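Local coordinates for vascular protein tyrosine phosphatase 1 (Rattus norvegicus, PDB 3I36) that is the catalytic domain of a receptor-type protein tyrosine phosphatase that probably removes phosphate from phosphotyrosines of signalling and cell-junction proteins, at residues N43-L53 against V287-N297; R27-F35 against N297-R305. One frame throughout, in Å; residues are numbered along the deposited sequence.

Contact 1: residues N43-L53 against V287-N297; sequences NCGFAEEYEDL and VQTEDQYVFLN
Over one face of the Tyr50 ring lies the start of helix 290-305, with Glu290 CA 3.9 Å from the ring centroid in a CH-pi contact, and at its edge is Val287 O. The Tyr293 ring has Tyr50 CB over one face and Glu49 OE2 at its edge. The two rings meet obliquely, planes at 49°. This is a helix-helix crossing of the protein tyrosine phosphatase domain, with Tyr293 as a knob in the hole between Phe46, Glu49, Tyr50 and Leu53. Tyrosine suits the place because its ring fills the hole, Leu53 CD1 lying 3.6 Å from Tyr293 CE1, while its hydroxyl donates to the anti lone pair of Glu49 OE2 at 2.7 Å. Glu49 OE1 is hydrogen-bonded to Tyr34 OH. Cut back to an alanine, Tyr293 would probably leave a gap between Phe46 and Leu53 and deprive Glu49 OE2 of its hydroxyl donor. With CG of Tyr50 anti to the backbone N (chi1 -170°), the side chain crosses to the loop before the helix, where its hydroxyl, less surely placed, donates to Val287 O; this loop also carries Gln288, a likely substrate-binding residue. Gln292 N donates to Thr289 OG1, and Gln292 OE1 accepts weakly from Thr289 N, a capping box. Glu290 bridges through two waters: one accepts from Asn43 ND2 and donates to Glu290 OE2, the other donates to Ala47 O and Glu290 OE1, 2.6 Å from each.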
loop_
_atom_site.group_PDB
_atom_site.type_symbol
_atom_site.label_atom_id
_atom_site.label_comp_id
_atom_site.label_asym_id
_atom_site.label_seq_id
_atom_site.Cartn_x
_atom_site.Cartn_y
_atom_site.Cartn_z
ATOM N N ASN A 43 23.622 -4.397 10.421
ATOM C CA ASN A 43 22.860 -4.317 9.178
ATOM C C ASN A 43 23.538 -3.445 8.146
ATOM O O ASN A 43 22.876 -2.779 7.355
ATOM C CB ASN A 43 21.438 -3.807 9.443
ATOM C CG ASN A 43 20.613 -4.801 10.232
ATOM O OD1 ASN A 43 20.833 -6.008 10.139
ATOM N ND2 ASN A 43 19.676 -4.304 11.025
ATOM N N CYS A 44 24.866 -3.455 8.154
ATOM C CA CYS A 44 25.624 -2.593 7.268
ATOM C C CYS A 44 25.213 -2.795 5.821
ATOM O O CYS A 44 24.957 -1.829 5.102
ATOM C CB CYS A 44 27.118 -2.857 7.408
ATOM S SG CYS A 44 28.112 -1.712 6.434
ATOM N N GLY A 45 25.165 -4.055 5.400
ATOM C CA GLY A 45 24.852 -4.393 4.030
ATOM C C GLY A 45 23.448 -3.953 3.662
ATOM O O GLY A 45 23.224 -3.405 2.583
ATOM N N PHE A 46 22.491 -4.213 4.546
ATOM C CA PHE A 46 21.131 -3.739 4.312
ATOM C C PHE A 46 21.097 -2.219 4.272
ATOM O O PHE A 46 20.407 -1.627 3.446
ATOM C CB PHE A 46 20.186 -4.248 5.395
ATOM C CG PHE A 46 19.905 -5.714 5.307
ATOM C CD1 PHE A 46 19.966 -6.517 6.434
ATOM C CD2 PHE A 46 19.576 -6.293 4.090
ATOM C CE1 PHE A 46 19.701 -7.869 6.348
ATOM C CE2 PHE A 46 19.315 -7.646 4.001
ATOM C CZ PHE A 46 19.373 -8.431 5.127
ATOM N N ALA A 47 21.836 -1.589 5.174
ATOM C CA ALA A 47 21.905 -0.136 5.211
ATOM C C ALA A 47 22.449 0.397 3.892
ATOM O O ALA A 47 21.984 1.415 3.387
ATOM C CB ALA A 47 22.770 0.334 6.389
ATOM N N GLU A 48 23.437 -0.301 3.340
ATOM C CA GLU A 48 24.033 0.096 2.075
ATOM C C GLU A 48 23.036 -0.029 0.927
ATOM O O GLU A 48 22.937 0.855 0.069
ATOM C CB GLU A 48 25.266 -0.756 1.777
ATOM C CG GLU A 48 25.974 -0.361 0.492
ATOM C CD GLU A 48 27.251 -1.157 0.275
ATOM O OE1 GLU A 48 27.270 -2.358 0.621
ATOM O OE2 GLU A 48 28.235 -0.576 -0.231
ATOM N N GLU A 49 22.304 -1.135 0.904
ATOM C CA GLU A 49 21.315 -1.337 -0.148
ATOM C C GLU A 49 20.281 -0.238 -0.052
ATOM O O GLU A 49 19.888 0.360 -1.051
ATOM C CB GLU A 49 20.630 -2.691 0.010
ATOM C CG GLU A 49 21.488 -3.847 -0.409
ATOM C CD GLU A 49 20.797 -5.176 -0.202
ATOM O OE1 GLU A 49 21.500 -6.201 -0.198
ATOM O OE2 GLU A 49 19.558 -5.188 -0.039
ATOM N N TYR A 50 19.842 0.023 1.173
ATOM C CA TYR A 50 18.780 0.978 1.390
ATOM C C TYR A 50 19.255 2.388 1.051
ATOM O O TYR A 50 18.508 3.186 0.495
ATOM C CB TYR A 50 18.301 0.891 2.837
ATOM C CG TYR A 50 17.052 1.678 3.060
ATOM C CD1 TYR A 50 15.839 1.253 2.528
ATOM C CD2 TYR A 50 17.083 2.858 3.785
ATOM C CE1 TYR A 50 14.688 1.990 2.721
ATOM C CE2 TYR A 50 15.948 3.592 3.985
ATOM C CZ TYR A 50 14.755 3.158 3.447
ATOM O OH TYR A 50 13.638 3.901 3.654
ATOM N N GLU A 51 20.510 2.686 1.369
ATOM C CA GLU A 51 21.082 3.984 1.034
ATOM C C GLU A 51 21.163 4.148 -0.475
ATOM O O GLU A 51 20.951 5.237 -1.014
ATOM C CB GLU A 51 22.470 4.139 1.657
ATOM C CG GLU A 51 23.239 5.362 1.170
ATOM C CD GLU A 51 22.634 6.677 1.639
ATOM O OE1 GLU A 51 21.727 6.664 2.501
ATOM O OE2 GLU A 51 23.073 7.732 1.141
ATOM N N ASP A 52 21.447 3.051 -1.163
ATOM C CA ASP A 52 21.499 3.058 -2.628
ATOM C C ASP A 52 20.149 3.370 -3.242
ATOM O O ASP A 52 20.064 3.862 -4.365
ATOM C CB ASP A 52 21.969 1.704 -3.147
ATOM C CG ASP A 52 23.464 1.561 -3.096
ATOM O OD1 ASP A 52 24.153 2.585 -2.892
ATOM O OD2 ASP A 52 23.946 0.426 -3.263
ATOM N N LEU A 53 19.093 3.067 -2.500
ATOM C CA LEU A 53 17.743 3.353 -2.954
ATOM C C LEU A 53 17.343 4.809 -2.703
ATOM O O LEU A 53 16.351 5.287 -3.255
ATOM C CB LEU A 53 16.760 2.426 -2.245
ATOM C CG LEU A 53 16.832 0.962 -2.701
ATOM C CD1 LEU A 53 15.990 0.095 -1.794
ATOM C CD2 LEU A 53 16.377 0.837 -4.150
ATOM N N VAL A 287 8.663 2.073 1.321
ATOM C CA VAL A 287 9.548 1.442 2.296
ATOM C C VAL A 287 10.419 2.560 2.843
ATOM O O VAL A 287 11.527 2.830 2.374
ATOM C CB VAL A 287 10.387 0.279 1.699
ATOM C CG1 VAL A 287 11.160 -0.453 2.812
ATOM C CG2 VAL A 287 9.468 -0.698 0.981
ATOM N N GLN A 288 9.870 3.213 3.847
ATOM C CA GLN A 288 10.264 4.568 4.168
ATOM C C GLN A 288 11.375 4.629 5.197
ATOM O O GLN A 288 12.029 5.652 5.340
ATOM C CB GLN A 288 9.047 5.316 4.681
ATOM C CG GLN A 288 9.319 6.752 5.029
ATOM C CD GLN A 288 8.054 7.463 5.379
ATOM O OE1 GLN A 288 7.077 6.836 5.809
ATOM N NE2 GLN A 288 8.036 8.775 5.171
ATOM N N THR A 289 11.585 3.529 5.911
ATOM C CA THR A 289 12.639 3.475 6.902
ATOM C C THR A 289 13.531 2.268 6.633
ATOM O O THR A 289 13.113 1.284 6.038
ATOM C CB THR A 289 12.068 3.376 8.343
ATOM O OG1 THR A 289 11.466 2.089 8.529
ATOM C CG2 THR A 289 11.023 4.445 8.571
ATOM N N GLU A 290 14.769 2.354 7.076
ATOM C CA GLU A 290 15.672 1.236 6.949
ATOM C C GLU A 290 15.120 0.033 7.716
ATOM O O GLU A 290 15.237 -1.092 7.266
ATOM C CB GLU A 290 17.030 1.641 7.500
ATOM C CG GLU A 290 18.114 0.671 7.233
ATOM C CD GLU A 290 19.399 1.156 7.837
ATOM O OE1 GLU A 290 19.960 2.111 7.277
ATOM O OE2 GLU A 290 19.812 0.599 8.873
ATOM N N ASP A 291 14.503 0.276 8.867
ATOM C CA ASP A 291 13.927 -0.813 9.651
ATOM C C ASP A 291 12.910 -1.572 8.806
ATOM O O ASP A 291 12.871 -2.805 8.800
ATOM C CB ASP A 291 13.242 -0.280 10.922
ATOM C CG ASP A 291 14.219 0.351 11.905
ATOM O OD1 ASP A 291 15.432 0.420 11.617
ATOM O OD2 ASP A 291 13.763 0.773 12.987
ATOM N N GLN A 292 12.087 -0.835 8.071
ATOM C CA GLN A 292 11.131 -1.495 7.196
ATOM C C GLN A 292 11.835 -2.333 6.151
ATOM O O GLN A 292 11.400 -3.433 5.844
ATOM C CB GLN A 292 10.213 -0.480 6.511
ATOM C CG GLN A 292 9.213 0.104 7.480
ATOM C CD GLN A 292 8.497 1.306 6.928
ATOM O OE1 GLN A 292 8.763 1.740 5.809
ATOM N NE2 GLN A 292 7.589 1.862 7.717
ATOM N N TYR A 293 12.903 -1.790 5.581
ATOM C CA TYR A 293 13.638 -2.503 4.549
ATOM C C TYR A 293 14.242 -3.787 5.110
ATOM O O TYR A 293 14.234 -4.824 4.454
ATOM C CB TYR A 293 14.737 -1.618 3.986
ATOM C CG TYR A 293 15.444 -2.207 2.790
ATOM C CD1 TYR A 293 14.894 -2.109 1.527
ATOM C CD2 TYR A 293 16.656 -2.869 2.930
ATOM C CE1 TYR A 293 15.525 -2.636 0.429
ATOM C CE2 TYR A 293 17.307 -3.394 1.830
ATOM C CZ TYR A 293 16.727 -3.278 0.580
ATOM O OH TYR A 293 17.350 -3.792 -0.530
ATOM N N VAL A 294 14.783 -3.705 6.316
ATOM C CA VAL A 294 15.313 -4.898 6.955
ATOM C C VAL A 294 14.174 -5.854 7.263
ATOM O O VAL A 294 14.298 -7.056 7.073
ATOM C CB VAL A 294 16.089 -4.563 8.235
ATOM C CG1 VAL A 294 16.497 -5.851 8.959
ATOM C CG2 VAL A 294 17.310 -3.722 7.888
ATOM N N PHE A 295 13.061 -5.302 7.737
ATOM C CA PHE A 295 11.861 -6.091 8.005
ATOM C C PHE A 295 11.453 -6.896 6.783
ATOM O O PHE A 295 11.027 -8.049 6.907
ATOM C CB PHE A 295 10.725 -5.176 8.465
ATOM C CG PHE A 295 9.439 -5.892 8.781
ATOM C CD1 PHE A 295 9.263 -6.534 10.003
ATOM C CD2 PHE A 295 8.398 -5.895 7.872
ATOM C CE1 PHE A 295 8.069 -7.171 10.300
ATOM C CE2 PHE A 295 7.213 -6.531 8.154
ATOM C CZ PHE A 295 7.041 -7.174 9.369
ATOM N N LEU A 296 11.585 -6.306 5.594
ATOM C CA LEU A 296 11.243 -7.029 4.364
ATOM C C LEU A 296 12.144 -8.209 4.215
ATOM O O LEU A 296 11.726 -9.313 3.869
ATOM C CB LEU A 296 11.485 -6.161 3.140
ATOM C CG LEU A 296 10.404 -5.175 2.813
ATOM C CD1 LEU A 296 10.798 -4.461 1.535
ATOM C CD2 LEU A 296 9.105 -5.953 2.658
ATOM N N ASN A 297 13.417 -7.962 4.456
ATOM C CA ASN A 297 14.366 -9.035 4.346
ATOM C C ASN A 297 14.066 -10.076 5.403
ATOM O O ASN A 297 14.180 -11.269 5.148
ATOM C CB ASN A 297 15.768 -8.477 4.442
ATOM C CG ASN A 297 16.168 -7.784 3.174
ATOM O OD1 ASN A 297 15.958 -6.575 3.006
ATOM N ND2 ASN A 297 16.708 -8.554 2.245
HETATM O O HOH W 1 18.877 -1.294 10.420
HETATM O O HOH W 2 20.589 3.030 4.885
#

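Contact 2: residues R27-F35 against N297-R305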
loop_
_atom_site.group_PDB
_atom_site.type_symbol
_atom_site.label_atom_id
_atom_site.label_comp_id
_atom_site.label_asym_id
_atom_site.label_seq_id
_atom_site.Cartn_x
_atom_site.Cartn_y
_atom_site.Cartn_z
ATOM N N ARG A 27 18.964 -16.102 -4.995
ATOM C CA ARG A 27 18.202 -17.335 -5.015
ATOM C C ARG A 27 17.811 -17.655 -3.580
ATOM O O ARG A 27 18.590 -17.400 -2.653
ATOM C CB ARG A 27 19.043 -18.457 -5.636
ATOM C CG ARG A 27 19.345 -18.211 -7.114
ATOM C CD ARG A 27 20.268 -19.267 -7.710
ATOM N NE ARG A 27 19.798 -20.627 -7.423
ATOM C CZ ARG A 27 18.876 -21.273 -8.127
ATOM N NH1 ARG A 27 18.313 -20.697 -9.180
ATOM N NH2 ARG A 27 18.523 -22.502 -7.778
ATOM N N VAL A 28 16.616 -18.201 -3.376
ATOM C CA VAL A 28 16.204 -18.513 -2.010
ATOM C C VAL A 28 17.221 -19.430 -1.324
ATOM O O VAL A 28 17.467 -19.275 -0.136
ATOM C CB VAL A 28 14.773 -19.108 -1.911
ATOM C CG1 VAL A 28 13.730 -18.103 -2.447
ATOM C CG2 VAL A 28 14.692 -20.439 -2.618
ATOM N N GLU A 29 17.811 -20.360 -2.081
ATOM C CA GLU A 29 18.821 -21.281 -1.550
ATOM C C GLU A 29 20.035 -20.539 -0.991
ATOM O O GLU A 29 20.814 -21.090 -0.216
ATOM C CB GLU A 29 19.272 -22.318 -2.602
ATOM C CG GLU A 29 19.964 -21.755 -3.868
ATOM C CD GLU A 29 20.902 -22.766 -4.532
ATOM O OE1 GLU A 29 21.229 -23.775 -3.878
ATOM O OE2 GLU A 29 21.321 -22.564 -5.697
ATOM N N ASN A 30 20.198 -19.288 -1.394
ATOM C CA ASN A 30 21.329 -18.495 -0.935
ATOM C C ASN A 30 20.886 -17.347 -0.048
ATOM O O ASN A 30 21.715 -16.585 0.452
ATOM C CB ASN A 30 22.101 -17.946 -2.133
ATOM C CG ASN A 30 22.632 -19.039 -3.022
ATOM O OD1 ASN A 30 23.048 -20.089 -2.537
ATOM N ND2 ASN A 30 22.628 -18.800 -4.328
ATOM N N PHE A 31 19.579 -17.212 0.158
ATOM C CA PHE A 31 19.112 -16.026 0.864
ATOM C C PHE A 31 19.550 -15.947 2.319
ATOM O O PHE A 31 19.904 -14.877 2.799
ATOM C CB PHE A 31 17.604 -15.818 0.768
ATOM C CG PHE A 31 17.177 -14.485 1.296
ATOM C CD1 PHE A 31 17.256 -13.348 0.497
ATOM C CD2 PHE A 31 16.772 -14.350 2.609
ATOM C CE1 PHE A 31 16.897 -12.115 0.994
ATOM C CE2 PHE A 31 16.408 -13.123 3.108
ATOM C CZ PHE A 31 16.466 -12.000 2.295
ATOM N N GLU A 32 19.521 -17.060 3.037
ATOM C CA GLU A 32 19.869 -16.971 4.449
ATOM C C GLU A 32 21.304 -16.491 4.651
ATOM O O GLU A 32 21.568 -15.669 5.528
ATOM C CB GLU A 32 19.617 -18.278 5.201
ATOM C CG GLU A 32 19.969 -18.152 6.685
ATOM C CD GLU A 32 19.092 -18.995 7.589
ATOM O OE1 GLU A 32 18.103 -19.583 7.103
ATOM O OE2 GLU A 32 19.396 -19.060 8.798
ATOM N N ALA A 33 22.223 -16.992 3.833
ATOM C CA ALA A 33 23.620 -16.592 3.938
ATOM C C ALA A 33 23.744 -15.128 3.564
ATOM O O ALA A 33 24.511 -14.385 4.174
ATOM C CB ALA A 33 24.485 -17.435 3.029
ATOM N N TYR A 34 22.993 -14.729 2.545
ATOM C CA TYR A 34 22.998 -13.355 2.088
ATOM C C TYR A 34 22.522 -12.447 3.219
ATOM O O TYR A 34 23.123 -11.404 3.503
ATOM C CB TYR A 34 22.102 -13.216 0.852
ATOM C CG TYR A 34 21.526 -11.845 0.686
ATOM C CD1 TYR A 34 22.211 -10.858 -0.017
ATOM C CD2 TYR A 34 20.294 -11.524 1.237
ATOM C CE1 TYR A 34 21.676 -9.585 -0.161
ATOM C CE2 TYR A 34 19.767 -10.266 1.109
ATOM C CZ TYR A 34 20.459 -9.302 0.402
ATOM O OH TYR A 34 19.913 -8.054 0.267
ATOM N N PHE A 35 21.448 -12.871 3.878
ATOM C CA PHE A 35 20.848 -12.099 4.960
ATOM C C PHE A 35 21.829 -11.918 6.115
ATOM O O PHE A 35 21.982 -10.817 6.650
ATOM C CB PHE A 35 19.585 -12.799 5.455
ATOM C CG PHE A 35 18.875 -12.066 6.544
ATOM C CD1 PHE A 35 17.761 -11.302 6.263
ATOM C CD2 PHE A 35 19.314 -12.153 7.854
ATOM C CE1 PHE A 35 17.104 -10.625 7.271
ATOM C CE2 PHE A 35 18.660 -11.483 8.862
ATOM C CZ PHE A 35 17.561 -10.718 8.573
ATOM N N ASN A 297 13.417 -7.962 4.456
ATOM C CA ASN A 297 14.366 -9.035 4.346
ATOM C C ASN A 297 14.066 -10.076 5.403
ATOM O O ASN A 297 14.180 -11.269 5.148
ATOM C CB ASN A 297 15.768 -8.477 4.442
ATOM C CG ASN A 297 16.168 -7.784 3.174
ATOM O OD1 ASN A 297 15.958 -6.575 3.006
ATOM N ND2 ASN A 297 16.708 -8.554 2.245
ATOM N N GLN A 298 13.660 -9.624 6.586
ATOM C CA GLN A 298 13.255 -10.571 7.625
ATOM C C GLN A 298 12.071 -11.412 7.146
ATOM O O GLN A 298 12.005 -12.628 7.374
ATOM C CB GLN A 298 12.880 -9.842 8.913
ATOM C CG GLN A 298 12.671 -10.800 10.090
ATOM C CD GLN A 298 13.952 -11.516 10.455
ATOM O OE1 GLN A 298 14.955 -10.872 10.765
ATOM N NE2 GLN A 298 13.931 -12.853 10.418
ATOM N N CYS A 299 11.127 -10.752 6.486
ATOM C CA CYS A 299 9.974 -11.441 5.925
ATOM C C CYS A 299 10.422 -12.552 4.993
ATOM O O CYS A 299 9.997 -13.695 5.133
ATOM C CB CYS A 299 9.063 -10.458 5.190
ATOM S SG CYS A 299 8.109 -9.447 6.300
ATOM N N VAL A 300 11.294 -12.210 4.053
ATOM C CA VAL A 300 11.829 -13.189 3.125
ATOM C C VAL A 300 12.482 -14.334 3.869
ATOM O O VAL A 300 12.264 -15.498 3.543
ATOM C CB VAL A 300 12.860 -12.566 2.163
ATOM C CG1 VAL A 300 13.500 -13.645 1.309
ATOM C CG2 VAL A 300 12.193 -11.515 1.292
ATOM N N LEU A 301 13.289 -14.007 4.872
ATOM C CA LEU A 301 13.998 -15.040 5.615
ATOM C C LEU A 301 13.004 -15.970 6.288
ATOM O O LEU A 301 13.134 -17.198 6.237
ATOM C CB LEU A 301 14.928 -14.409 6.653
ATOM C CG LEU A 301 15.837 -15.376 7.398
ATOM C CD1 LEU A 301 16.830 -15.985 6.428
ATOM C CD2 LEU A 301 16.552 -14.651 8.552
ATOM N N ASP A 302 12.000 -15.377 6.918
ATOM C CA ASP A 302 11.006 -16.152 7.643
ATOM C C ASP A 302 10.184 -17.033 6.706
ATOM O O ASP A 302 9.861 -18.172 7.037
ATOM C CB ASP A 302 10.101 -15.222 8.447
ATOM C CG ASP A 302 10.854 -14.504 9.552
ATOM O OD1 ASP A 302 12.007 -14.894 9.824
ATOM O OD2 ASP A 302 10.300 -13.563 10.149
ATOM N N ILE A 303 9.856 -16.502 5.534
ATOM C CA ILE A 303 9.093 -17.248 4.548
ATOM C C ILE A 303 9.895 -18.440 4.065
ATOM O O ILE A 303 9.398 -19.562 4.011
ATOM C CB ILE A 303 8.735 -16.355 3.355
ATOM C CG1 ILE A 303 7.726 -15.301 3.796
ATOM C CG2 ILE A 303 8.209 -17.195 2.192
ATOM C CD1 ILE A 303 7.507 -14.205 2.807
ATOM N N ILE A 304 11.149 -18.184 3.722
ATOM C CA ILE A 304 12.061 -19.226 3.284
ATOM C C ILE A 304 12.249 -20.289 4.367
ATOM O O ILE A 304 12.145 -21.486 4.104
ATOM C CB ILE A 304 13.415 -18.614 2.901
ATOM C CG1 ILE A 304 13.277 -17.872 1.567
ATOM C CG2 ILE A 304 14.487 -19.680 2.821
ATOM C CD1 ILE A 304 14.452 -16.973 1.235
ATOM N N ARG A 305 12.532 -19.844 5.584
ATOM C CA ARG A 305 12.656 -20.756 6.713
ATOM C C ARG A 305 11.368 -21.527 6.972
ATOM O O ARG A 305 11.406 -22.682 7.388
ATOM C CB ARG A 305 13.042 -19.998 7.982
ATOM C CG ARG A 305 14.474 -19.523 8.031
ATOM C CD ARG A 305 14.700 -18.753 9.316
ATOM N NE ARG A 305 16.094 -18.361 9.494
ATOM C CZ ARG A 305 16.533 -17.609 10.501
ATOM N NH1 ARG A 305 15.682 -17.164 11.418
ATOM N NH2 ARG A 305 17.821 -17.298 10.590
#
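An apolar helix-helix crossing with a salt bridge at its exposed margin joins the first turns of helix 28-53 to the C-terminal half of helix 290-305, away from the catalytic site. The short axes pass 9.8 Å apart, their directions 131° from each other. Phe31 is the knob here, set among Asn297, Val300, Leu301 and Ile304. The ring carbon CG swings away from the backbone N (chi1 -170°), which carries the ring across to the partner helix, where Val300 CG1 sits squarely over one face, 3.4 Å from its centroid. Ile304 meets the base of the Phe31 side chain: its CD1 comes within 3.4 Å of Phe31 CB and also packs on Val28 CB, so one extended branch serves both residues. Phe35 repeats the theme a turn later. Leu301 CD2 lies over the centre of its ring, 3.8 Å from the centroid, while the backbone of Asn297 meets the ring's edge. The branched leucine suits its position because its other methyl, CD1, rests on Glu32 CB at 3.8 Å. Outside this layer Arg305 reaches Glu32 with an extended chain. Its NH2 donates to Glu32 OE2 at 3.0 Å, approaching from above the carboxylate plane, and the bond from NE to OE1 is long and weak. Leu301 CD2 lies against both the Phe35 ring and a face of the Arg305 guanidinium. Val270 touches both Phe31 and Val300, and Leu260 of helix 249-267 packs on Val300. Phe31 lodged among four residues of the partner helix is knobs-into-holes packing between the N-terminal helix 28-53 and the last helix of the phosphatase domain.

From the N terminus the chain enters helix 28-53, whose beginning takes part in contact 2 and whose end takes part in contact 1. It then runs through the mixed sheet and the helices around it before returning as helix 290-305, which meets the two sites in reverse order, contact 1 first. Contact 1 therefore closes the inner loop, of 233 intervening residues, and contact 2 the outer one, of 261. Asn297 belongs to both. The sites also touch directly: Tyr34 OH lies 2.5 Å from Glu49 OE1, a probable hydrogen bond, and the Phe35 and Phe46 rings meet edge-to-face. Together they fasten the N-terminal helix across the last helix at two points.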